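Local coordinates for phosphoribosylaminoimidazole carboxylase (Treponema denticola, PDB 5C5D), which catalyses the reversible carboxylation of 5-aminoimidazole ribonucleotide with carbon dioxide to give 4-carboxy-5-aminoimidazole ribonucleotide, a step of de novo purine synthesis, at residues 33-38 with 51-56. The protein carries 1 engineered substitution. Numbering follows the deposited sequence.
Sequences AIRIGD and KEYEAL. Engineered in segment 33-38: Asp38 (natural residue Ser).
Tyr53 of helix 43-54 reaches across to Arg35 and Ala33 on strand 31-36. This is helix-on-strand packing within the beta-alpha-beta unit formed by strand 31-36, helix 43-54 and strand 60-65 of the parallel sheet. Within the chain, strand 31-36 is an outer strand and lies beside strand 4-9, whose Ile6 also touches Tyr53.

The direct polar link is one hydrogen bond. Arg35 NH1 donates to Tyr53 OH at 3.0 Å, with an N-H...O angle of 161°. The hydroxyl sits at the guanidinium edge, almost in its plane, while the ring plane is turned 63° from that of the guanidinium. The arginine chain is bent at chi2 and chi3 (-60°), which brings NH1 back to the hydroxyl while CG and CD pass beside it.

Van der Waals contacts gather around the same oxygen. Arg35 CG and CD each lie 3.4 Å from Tyr53 OH. Ala33, two residues back and pointing the same way, brings CB to 3.6 Å from Tyr53 OH and 4.2 Å from Tyr53 CZ.

Further polar bonds extend the contact. Arg35 NH2 forms a salt bridge with Asp154 OD2 of the second subunit, so the guanidinium joins the helix to the subunit interface. Asp154 of that subunit also accepts a bond from Ile36 N. The engineered Asp38 (Ser in nature), at a substrate-binding position, lies farther along and makes no contact with 51-56. Glu52 is linked to Arg35 through water: the molecule accepts from Arg35 NH2 at 3.0 Å and donates to Glu52 OE1 at 3.1 Å.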
ATOM      1  N   ALA D  33      33.805 -11.491  -9.360  1.00 22.32           N
ATOM      2  CA  ALA D  33      33.403 -12.598 -10.206  1.00 25.13           C
ATOM      3  C   ALA D  33      31.914 -12.481 -10.401  1.00 25.11           C
ATOM      4  O   ALA D  33      31.221 -12.112  -9.480  1.00 27.90           O
ATOM      5  CB  ALA D  33      33.756 -13.911  -9.564  1.00 25.80           C
ATOM      6  N   ILE D  34      31.445 -12.744 -11.627  1.00 23.36           N
ATOM      7  CA  ILE D  34      30.017 -12.748 -11.923  1.00 21.16           C
ATOM      8  C   ILE D  34      29.581 -14.151 -12.263  1.00 23.80           C
ATOM      9  O   ILE D  34      30.161 -14.795 -13.137  1.00 26.23           O
ATOM     10  CB  ILE D  34      29.680 -11.829 -13.082  1.00 30.21           C
ATOM     11  CG1 ILE D  34      30.019 -10.405 -12.705  1.00 28.94           C
ATOM     12  CG2 ILE D  34      28.184 -11.956 -13.438  1.00 30.15           C
ATOM     13  CD1 ILE D  34      29.830  -9.405 -13.829  1.00 34.99           C
ATOM     14  N   ARG D  35      28.558 -14.609 -11.548  1.00 21.81           N
ATOM     15  CA  ARG D  35      28.063 -15.974 -11.679  1.00 22.64           C
ATOM     16  C   ARG D  35      26.546 -15.991 -11.702  1.00 22.06           C
ATOM     17  O   ARG D  35      25.886 -15.063 -11.237  1.00 22.98           O
ATOM     18  CB  ARG D  35      28.560 -16.859 -10.542  1.00 21.52           C
ATOM     19  CG  ARG D  35      30.083 -16.888 -10.348  1.00 21.27           C
ATOM     20  CD  ARG D  35      30.750 -17.537 -11.541  1.00 23.22           C
ATOM     21  NE  ARG D  35      30.326 -18.915 -11.763  1.00 27.00           N
ATOM     22  CZ  ARG D  35      30.877 -19.991 -11.194  1.00 29.34           C
ATOM     23  NH1 ARG D  35      31.914 -19.886 -10.369  1.00 29.11           N
ATOM     24  NH2 ARG D  35      30.419 -21.196 -11.508  1.00 28.96           N
ATOM     25  N   ILE D  36      26.018 -17.077 -12.242  1.00 23.40           N
ATOM     26  CA  ILE D  36      24.597 -17.312 -12.324  1.00 23.58           C
ATOM     27  C   ILE D  36      24.206 -18.617 -11.641  1.00 26.78           C
ATOM     28  O   ILE D  36      24.810 -19.657 -11.872  1.00 26.45           O
ATOM     29  CB  ILE D  36      24.142 -17.363 -13.800  1.00 26.76           C
ATOM     30  CG1 ILE D  36      24.371 -16.009 -14.464  1.00 24.19           C
ATOM     31  CG2 ILE D  36      22.660 -17.688 -13.904  1.00 28.60           C
ATOM     32  CD1 ILE D  36      24.261 -16.063 -15.996  1.00 23.65           C
ATOM     33  N   GLY D  37      23.168 -18.559 -10.825  1.00 23.32           N
ATOM     34  CA  GLY D  37      22.633 -19.748 -10.208  1.00 26.07           C
ATOM     35  C   GLY D  37      21.402 -19.420  -9.410  1.00 26.55           C
ATOM     36  O   GLY D  37      21.352 -18.396  -8.729  1.00 24.40           O
ATOM     37  N   ASP D  38      20.419 -20.304  -9.505  1.00 28.25           N
ATOM     38  CA  ASP D  38      19.135 -20.114  -8.873  1.00 31.17           C
ATOM     39  C   ASP D  38      18.986 -21.000  -7.647  1.00 31.34           C
ATOM     40  O   ASP D  38      19.314 -22.184  -7.672  1.00 30.99           O
ATOM     41  CB  ASP D  38      18.009 -20.401  -9.860  1.00 34.02           C
ATOM     42  CG  ASP D  38      16.653 -20.132  -9.266  1.00 38.91           C
ATOM     43  OD1 ASP D  38      16.281 -18.938  -9.104  1.00 41.54           O
ATOM     44  OD2 ASP D  38      15.988 -21.109  -8.892  1.00 37.99           O
ATOM     45  N   LYS D  51      31.002 -23.468  -2.328  1.00 23.00           N
ATOM     46  CA  LYS D  51      32.085 -24.192  -1.645  1.00 23.87           C
ATOM     47  C   LYS D  51      33.441 -23.818  -2.238  1.00 28.26           C
ATOM     48  O   LYS D  51      34.442 -23.714  -1.523  1.00 27.24           O
ATOM     49  CB  LYS D  51      31.878 -25.705  -1.706  1.00 27.83           C
ATOM     50  CG  LYS D  51      30.780 -26.181  -0.775  1.00 33.27           C
ATOM     51  CD  LYS D  51      30.655 -27.704  -0.776  1.00 38.10           C
ATOM     52  CE  LYS D  51      29.512 -28.173   0.108  1.00 41.76           C
ATOM     53  NZ  LYS D  51      29.293 -29.649  -0.057  1.00 47.49           N
ATOM     54  N   GLU D  52      33.483 -23.632  -3.551  1.00 25.84           N
ATOM     55  CA  GLU D  52      34.732 -23.255  -4.205  1.00 26.85           C
ATOM     56  C   GLU D  52      35.209 -21.866  -3.739  1.00 23.88           C
ATOM     57  O   GLU D  52      36.384 -21.708  -3.384  1.00 26.95           O
ATOM     58  CB  GLU D  52      34.573 -23.271  -5.726  1.00 28.17           C
ATOM     59  CG  GLU D  52      34.451 -24.678  -6.302  1.00 34.85           C
ATOM     60  CD  GLU D  52      33.910 -24.704  -7.720  1.00 45.80           C
ATOM     61  OE1 GLU D  52      33.624 -23.628  -8.283  1.00 49.25           O
ATOM     62  OE2 GLU D  52      33.768 -25.813  -8.271  1.00 49.29           O
ATOM     63  N   TYR D  53      34.316 -20.877  -3.715  1.00 23.53           N
ATOM     64  CA  TYR D  53      34.698 -19.516  -3.296  1.00 22.43           C
ATOM     65  C   TYR D  53      35.028 -19.475  -1.799  1.00 24.23           C
ATOM     66  O   TYR D  53      35.967 -18.793  -1.378  1.00 22.73           O
ATOM     67  CB  TYR D  53      33.601 -18.482  -3.613  1.00 22.99           C
ATOM     68  CG  TYR D  53      33.506 -18.213  -5.105  1.00 22.59           C
ATOM     69  CD1 TYR D  53      34.557 -17.609  -5.783  1.00 25.75           C
ATOM     70  CD2 TYR D  53      32.379 -18.563  -5.811  1.00 21.15           C
ATOM     71  CE1 TYR D  53      34.481 -17.357  -7.146  1.00 28.84           C
ATOM     72  CE2 TYR D  53      32.275 -18.299  -7.181  1.00 21.14           C
ATOM     73  CZ  TYR D  53      33.334 -17.712  -7.834  1.00 25.98           C
ATOM     74  OH  TYR D  53      33.250 -17.473  -9.181  1.00 26.39           O
ATOM     75  N   GLU D  54      34.293 -20.241  -1.009  1.00 21.37           N
ATOM     76  CA  GLU D  54      34.479 -20.231   0.451  1.00 19.93           C
ATOM     77  C   GLU D  54      35.841 -20.767   0.891  1.00 23.78           C
ATOM     78  O   GLU D  54      36.361 -20.384   1.955  1.00 23.73           O
ATOM     79  CB  GLU D  54      33.359 -21.023   1.124  1.00 20.71           C
ATOM     80  CG  GLU D  54      32.060 -20.242   1.259  1.00 20.84           C
ATOM     81  CD  GLU D  54      32.178 -19.094   2.218  1.00 22.22           C
ATOM     82  OE1 GLU D  54      32.108 -19.339   3.448  1.00 22.24           O
ATOM     83  OE2 GLU D  54      32.359 -17.946   1.745  1.00 21.44           O
ATOM     84  N   ALA D  55      36.406 -21.653   0.078  1.00 23.13           N
ATOM     85  CA  ALA D  55      37.700 -22.266   0.328  1.00 25.88           C
ATOM     86  C   ALA D  55      38.876 -21.310   0.043  1.00 25.89           C
ATOM     87  O   ALA D  55      40.025 -21.591   0.399  1.00 29.96           O
ATOM     88  CB  ALA D  55      37.816 -23.523  -0.508  1.00 27.38           C
ATOM     89  N   LEU D  56      38.602 -20.165  -0.575  1.00 22.95           N
ATOM     90  CA  LEU D  56      39.684 -19.218  -0.865  1.00 25.93           C
ATOM     91  C   LEU D  56      40.090 -18.413   0.383  1.00 24.00           C
ATOM     92  O   LEU D  56      39.254 -17.811   1.046  1.00 25.30           O
ATOM     93  CB  LEU D  56      39.265 -18.259  -1.982  1.00 24.16           C
ATOM     94  CG  LEU D  56      38.768 -18.904  -3.287  1.00 22.71           C
ATOM     95  CD1 LEU D  56      38.283 -17.827  -4.228  1.00 25.80           C
ATOM     96  CD2 LEU D  56      39.813 -19.746  -3.976  1.00 29.04           C
TER
HETATM   97  O   HOH W   1      31.262 -23.749 -10.269  1.00 47.51           O